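Local coordinates for protein Rd1NTF2_04 (Synthetic construct, PDB 6W3G) that is a computationally designed NTF2-like protein with no known natural function, probably intended as a scaffold whose curved sheet and helices enclose a pocket, at residues I81-T86 against Y100-V105; R19-T24 against D55-L60. All coordinates share one frame; numbering follows the deposited sequence.

Contact 1. Residues I81-T86 against Y100-V105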
loop_
_atom_site.group_PDB
_atom_site.type_symbol
_atom_site.label_atom_id
_atom_site.label_comp_id
_atom_site.label_asym_id
_atom_site.label_seq_id
_atom_site.Cartn_x
_atom_site.Cartn_y
_atom_site.Cartn_z
ATOM N N ILE A 81 -7.751 2.918 10.912
ATOM C CA ILE A 81 -6.952 1.709 10.778
ATOM C C ILE A 81 -5.546 2.133 10.394
ATOM O O ILE A 81 -5.344 2.793 9.366
ATOM C CB ILE A 81 -7.520 0.763 9.711
ATOM C CG1 ILE A 81 -8.956 0.371 10.026
ATOM C CG2 ILE A 81 -6.618 -0.450 9.567
ATOM C CD1 ILE A 81 -9.648 -0.312 8.876
ATOM N N SER A 82 -4.563 1.751 11.200
ATOM C CA SER A 82 -3.177 2.068 10.897
ATOM C C SER A 82 -2.442 0.771 10.626
ATOM O O SER A 82 -2.547 -0.173 11.415
ATOM C CB SER A 82 -2.506 2.815 12.050
ATOM O OG SER A 82 -1.149 3.080 11.726
ATOM N N ILE A 83 -1.731 0.713 9.505
ATOM C CA ILE A 83 -0.979 -0.479 9.123
ATOM C C ILE A 83 0.455 -0.072 8.848
ATOM O O ILE A 83 0.703 0.842 8.059
ATOM C CB ILE A 83 -1.593 -1.173 7.895
ATOM C CG1 ILE A 83 -2.988 -1.665 8.242
ATOM C CG2 ILE A 83 -0.684 -2.334 7.437
ATOM C CD1 ILE A 83 -3.748 -2.281 7.095
ATOM N N VAL A 84 1.400 -0.733 9.521
ATOM C CA VAL A 84 2.817 -0.586 9.249
ATOM C C VAL A 84 3.238 -1.843 8.513
ATOM O O VAL A 84 2.958 -2.957 8.981
ATOM C CB VAL A 84 3.644 -0.414 10.532
ATOM C CG1 VAL A 84 5.111 -0.332 10.179
ATOM C CG2 VAL A 84 3.219 0.814 11.278
ATOM N N PHE A 85 3.863 -1.674 7.353
ATOM C CA PHE A 85 4.339 -2.818 6.593
ATOM C C PHE A 85 5.730 -2.524 6.050
ATOM O O PHE A 85 6.120 -1.370 5.860
ATOM C CB PHE A 85 3.358 -3.214 5.485
ATOM C CG PHE A 85 3.124 -2.172 4.428
ATOM C CD1 PHE A 85 3.846 -2.199 3.240
ATOM C CD2 PHE A 85 2.148 -1.198 4.588
ATOM C CE1 PHE A 85 3.627 -1.274 2.252
ATOM C CE2 PHE A 85 1.927 -0.262 3.594
ATOM C CZ PHE A 85 2.656 -0.303 2.422
ATOM N N THR A 86 6.499 -3.580 5.873
ATOM C CA THR A 86 7.805 -3.466 5.244
ATOM C C THR A 86 7.748 -4.119 3.875
ATOM O O THR A 86 6.998 -5.075 3.645
ATOM C CB THR A 86 8.891 -4.071 6.118
ATOM O OG1 THR A 86 8.464 -5.335 6.609
ATOM C CG2 THR A 86 9.169 -3.175 7.285
ATOM N N TYR A 100 6.667 1.274 5.293
ATOM C CA TYR A 100 5.573 2.175 4.993
ATOM C C TYR A 100 4.590 2.200 6.152
ATOM O O TYR A 100 4.402 1.201 6.865
ATOM C CB TYR A 100 4.815 1.768 3.738
ATOM C CG TYR A 100 5.532 2.086 2.463
ATOM C CD1 TYR A 100 6.497 1.243 1.961
ATOM C CD2 TYR A 100 5.237 3.250 1.764
ATOM C CE1 TYR A 100 7.163 1.549 0.773
ATOM C CE2 TYR A 100 5.877 3.561 0.592
ATOM C CZ TYR A 100 6.844 2.714 0.103
ATOM O OH TYR A 100 7.488 3.038 -1.072
ATOM N N VAL A 101 3.920 3.344 6.296
ATOM C CA VAL A 101 2.825 3.509 7.227
ATOM C C VAL A 101 1.603 3.898 6.417
ATOM O O VAL A 101 1.676 4.786 5.558
ATOM C CB VAL A 101 3.138 4.569 8.299
ATOM C CG1 VAL A 101 1.956 4.713 9.233
ATOM C CG2 VAL A 101 4.382 4.168 9.093
ATOM N N MET A 102 0.483 3.260 6.700
ATOM C CA MET A 102 -0.743 3.475 5.946
ATOM C C MET A 102 -1.885 3.783 6.891
ATOM O O MET A 102 -2.088 3.071 7.881
ATOM C CB MET A 102 -1.071 2.243 5.113
ATOM C CG MET A 102 -1.959 2.528 3.944
ATOM S SD MET A 102 -1.876 1.139 2.821
ATOM C CE MET A 102 -2.807 -0.064 3.761
ATOM N N VAL A 103 -2.637 4.837 6.573
ATOM C CA VAL A 103 -3.815 5.225 7.332
ATOM C C VAL A 103 -5.016 4.978 6.444
ATOM O O VAL A 103 -5.061 5.464 5.302
ATOM C CB VAL A 103 -3.745 6.683 7.797
ATOM C CG1 VAL A 103 -5.066 7.073 8.472
ATOM C CG2 VAL A 103 -2.571 6.819 8.753
ATOM N N ALA A 104 -5.941 4.176 6.944
ATOM C CA ALA A 104 -7.218 3.925 6.302
ATOM C C ALA A 104 -8.329 4.293 7.272
ATOM O O ALA A 104 -8.167 4.243 8.503
ATOM C CB ALA A 104 -7.334 2.457 5.865
ATOM N N VAL A 105 -9.471 4.676 6.717
ATOM C CA VAL A 105 -10.624 5.092 7.501
ATOM C C VAL A 105 -11.774 4.145 7.181
ATOM O O VAL A 105 -12.039 3.860 6.008
ATOM C CB VAL A 105 -11.006 6.554 7.207
ATOM C CG1 VAL A 105 -11.564 6.687 5.810
ATOM C CG2 VAL A 105 -12.014 7.042 8.236
#
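Ile81-Thr86 and Tyr100-Val105 run antiparallel, their axes 4.7 Å apart, and six backbone hydrogen bonds tie Ile81 to Ala104, Ile83 to Met102 and Phe85 to Tyr100, all three hydrogen-bonded pairs. The side chains of these pairs share the buried face. Phe85 has CG between the backbone N and the carbonyl carbon (chi1 62°), and its ring lies over the neighbouring strand, where Tyr100 CB sits 3.3 Å from Phe85 CZ in a CH-pi contact over one ring face, offset toward the rim. The two aromatic planes are nearly parallel, at 9°, yet offset enough to leave little face-to-face overlap. In one of its two conformers, Met102 makes a Met-aromatic contact, SD lying obliquely to the Phe85 ring and 4.1 Å from Phe85 CE2. Beyond the bend at chi3 in this conformer, Met102 CE meets Ile83 CD1 at 4.1 Å, the two chains side by side. On the other, partly exposed face, Val84 CG2 touches Val101 CG2 at 4.2 Å. The pairing forms part of the hairpin of strands 80-91 and 94-106. Strand 66-77 flanks it beside Val84, strand 111-118 lies beyond Tyr100 and Met102, and helix 11-24 covers the buried face through Phe14 and Phe18.

Contact 2. Residues R19-T24 against D55-L60; sequences REMMKT and DWIRHL
Met22 and Ile57 form the centre of a helix-helix packing contact within the NTF2-like fold, a cone-like arrangement of a curved sheet and helices. Here the C-terminal part of helix 11-24 meets helix 50-63, the short segments at 64° with axes 8.9 Å apart. The contact is small and almost wholly apolar. Ile57 points toward the other helix and presents both branches: CG2 lies 3.8 Å from the backbone O of Met22, while CD1 reaches the Met22 sulfur, with CD1 to SD at 3.4 Å. Met22 is bent at both chi2 (-69°) and chi3 (-75°), the first bend placing SD against Ile57, where the two side chains cross at about a right angle. From the other methionine, modelled in two conformers, Met21 CE in one of them adds a looser touch on Ile57 CD1 at 4.2 Å. An alanine in place of Ile57 would probably open a gap beside the Met22 sulfur, leaving that thioether freer to turn, and cost Met21 CE its contact with CD1. Phe34 also packs on Ile57 and Met21, and Ile69 backs Met22, so strands 34-35 and 66-77 both contribute to the packing round the crossing. On the more solvent-accessible side, the edge of the Arg58 guanidinium faces the backbone O of Thr24, with NE 3.9 Å from that O, too far for a hydrogen bond; Arg58 NH1 is hydrogen-bonded to Ser27 OG, at the start of helix 27-33. Met22 CE approaches the Trp56 ring obliquely, 4.4 Å from CH2.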
loop_
_atom_site.group_PDB
_atom_site.type_symbol
_atom_site.label_atom_id
_atom_site.label_comp_id
_atom_site.label_asym_id
_atom_site.label_seq_id
_atom_site.Cartn_x
_atom_site.Cartn_y
_atom_site.Cartn_z
ATOM N N ARG A 19 -2.208 -6.409 0.463
ATOM C CA ARG A 19 -1.000 -7.131 0.095
ATOM C C ARG A 19 -1.170 -7.840 -1.243
ATOM O O ARG A 19 -0.259 -7.826 -2.081
ATOM C CB ARG A 19 -0.659 -8.120 1.207
ATOM C CG ARG A 19 0.663 -8.789 1.042
ATOM C CD ARG A 19 0.975 -9.645 2.253
ATOM N NE ARG A 19 2.092 -10.536 1.975
ATOM C CZ ARG A 19 1.974 -11.742 1.429
ATOM N NH1 ARG A 19 0.780 -12.223 1.108
ATOM N NH2 ARG A 19 3.057 -12.469 1.214
ATOM N N GLU A 20 -2.331 -8.462 -1.468
ATOM C CA GLU A 20 -2.582 -9.141 -2.734
ATOM C C GLU A 20 -2.635 -8.149 -3.888
ATOM O O GLU A 20 -2.121 -8.430 -4.977
ATOM C CB GLU A 20 -3.884 -9.936 -2.640
ATOM C CG GLU A 20 -4.198 -10.806 -3.850
ATOM C CD GLU A 20 -3.125 -11.844 -4.133
ATOM O OE1 GLU A 20 -2.370 -12.205 -3.202
ATOM O OE2 GLU A 20 -3.046 -12.297 -5.296
ATOM N N MET A 21 -3.257 -6.983 -3.674
ATOM C CA MET A 21 -3.300 -5.960 -4.717
ATOM C C MET A 21 -1.900 -5.477 -5.062
ATOM O O MET A 21 -1.599 -5.193 -6.227
ATOM C CB MET A 21 -4.162 -4.776 -4.272
ATOM C CG MET A 21 -4.062 -3.540 -5.178
ATOM S SD MET A 21 -4.903 -2.093 -4.494
ATOM C CE MET A 21 -3.728 -1.604 -3.233
ATOM N N MET A 22 -1.037 -5.351 -4.055
ATOM C CA MET A 22 0.318 -4.880 -4.294
ATOM C C MET A 22 1.135 -5.832 -5.158
ATOM O O MET A 22 2.147 -5.403 -5.724
ATOM C CB MET A 22 1.029 -4.671 -2.959
ATOM C CG MET A 22 0.470 -3.535 -2.153
ATOM S SD MET A 22 0.847 -1.981 -2.960
ATOM C CE MET A 22 2.591 -1.838 -2.576
ATOM N N LYS A 23 0.741 -7.107 -5.261
ATOM C CA LYS A 23 1.474 -8.043 -6.112
ATOM C C LYS A 23 1.334 -7.678 -7.582
ATOM O O LYS A 23 2.316 -7.712 -8.332
ATOM C CB LYS A 23 0.984 -9.479 -5.892
ATOM C CG LYS A 23 1.449 -10.112 -4.591
ATOM N N THR A 24 0.122 -7.331 -8.012
ATOM C CA THR A 24 -0.171 -7.102 -9.417
ATOM C C THR A 24 -0.566 -5.670 -9.742
ATOM O O THR A 24 -0.632 -5.318 -10.926
ATOM C CB THR A 24 -1.309 -8.030 -9.873
ATOM O OG1 THR A 24 -2.482 -7.757 -9.092
ATOM C CG2 THR A 24 -0.908 -9.497 -9.710
ATOM N N ASP A 55 -0.403 3.346 -10.824
ATOM C CA ASP A 55 0.774 3.467 -11.677
ATOM C C ASP A 55 2.048 3.315 -10.859
ATOM O O ASP A 55 3.031 2.722 -11.320
ATOM C CB ASP A 55 0.766 4.815 -12.396
ATOM C CG ASP A 55 -0.275 4.889 -13.496
ATOM O OD1 ASP A 55 -0.988 3.886 -13.721
ATOM O OD2 ASP A 55 -0.379 5.954 -14.140
ATOM N N TRP A 56 2.054 3.865 -9.647
ATOM C CA TRP A 56 3.206 3.727 -8.770
ATOM C C TRP A 56 3.467 2.259 -8.471
ATOM O O TRP A 56 4.603 1.782 -8.582
ATOM C CB TRP A 56 2.973 4.523 -7.485
ATOM C CG TRP A 56 3.939 4.193 -6.403
ATOM C CD1 TRP A 56 5.277 4.443 -6.401
ATOM C CD2 TRP A 56 3.646 3.546 -5.164
ATOM N NE1 TRP A 56 5.838 3.985 -5.234
ATOM C CE2 TRP A 56 4.857 3.436 -4.455
ATOM C CE3 TRP A 56 2.472 3.054 -4.580
ATOM C CZ2 TRP A 56 4.932 2.846 -3.195
ATOM C CZ3 TRP A 56 2.548 2.469 -3.328
ATOM C CH2 TRP A 56 3.769 2.368 -2.650
ATOM N N ILE A 57 2.412 1.510 -8.143
ATOM C CA ILE A 57 2.575 0.092 -7.837
ATOM C C ILE A 57 3.066 -0.661 -9.066
ATOM O O ILE A 57 3.968 -1.504 -8.980
ATOM C CB ILE A 57 1.246 -0.493 -7.316
ATOM C CG1 ILE A 57 0.857 0.174 -6.003
ATOM C CG2 ILE A 57 1.347 -2.004 -7.143
ATOM C CD1 ILE A 57 -0.536 -0.198 -5.525
ATOM N N ARG A 58 2.490 -0.369 -10.233
ATOM C CA ARG A 58 2.862 -1.092 -11.444
ATOM C C ARG A 58 4.317 -0.844 -11.826
ATOM O O ARG A 58 5.001 -1.756 -12.302
ATOM C CB ARG A 58 1.922 -0.705 -12.588
ATOM C CG ARG A 58 0.465 -1.024 -12.305
ATOM C CD ARG A 58 -0.249 -1.602 -13.520
ATOM N NE ARG A 58 -1.503 -2.255 -13.144
ATOM C CZ ARG A 58 -2.719 -1.727 -13.289
ATOM N NH1 ARG A 58 -3.783 -2.419 -12.905
ATOM N NH2 ARG A 58 -2.881 -0.521 -13.821
ATOM N N HIS A 59 4.818 0.375 -11.613
ATOM C CA HIS A 59 6.231 0.635 -11.864
ATOM C C HIS A 59 7.120 -0.252 -10.996
ATOM O O HIS A 59 8.126 -0.788 -11.471
ATOM C CB HIS A 59 6.559 2.108 -11.618
ATOM C CG HIS A 59 8.011 2.362 -11.341
ATOM N ND1 HIS A 59 8.552 2.275 -10.074
ATOM C CD2 HIS A 59 9.035 2.687 -12.165
ATOM C CE1 HIS A 59 9.844 2.541 -10.131
ATOM N NE2 HIS A 59 10.163 2.795 -11.387
ATOM N N LEU A 60 6.777 -0.401 -9.713
ATOM C CA LEU A 60 7.545 -1.286 -8.836
ATOM C C LEU A 60 7.513 -2.716 -9.342
ATOM O O LEU A 60 8.551 -3.394 -9.420
ATOM C CB LEU A 60 6.981 -1.231 -7.415
ATOM C CG LEU A 60 7.040 0.137 -6.746
ATOM C CD1 LEU A 60 6.238 0.115 -5.453
ATOM C CD2 LEU A 60 8.488 0.517 -6.487
#

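Overall arrangement
Contact 1 and contact 2 are both largely buried, on opposite sides of the chain's centre with their own centres about 16 Å apart. They differ in what holds them: in contact 1 a ladder of backbone hydrogen bonds fixes the strands and side chains fill in around it, whereas contact 2 depends on side-chain packing between helices, with a polar, more exposed margin. Helix 11-24 serves both, its earlier residues covering the sheet of contact 1 and its C-terminal part meeting helix 50-63 in contact 2. The two also touch directly, Tyr100 OH packing 3.3 Å from Trp56 CZ2, which joins the inner face of the sheet to helix 50-63.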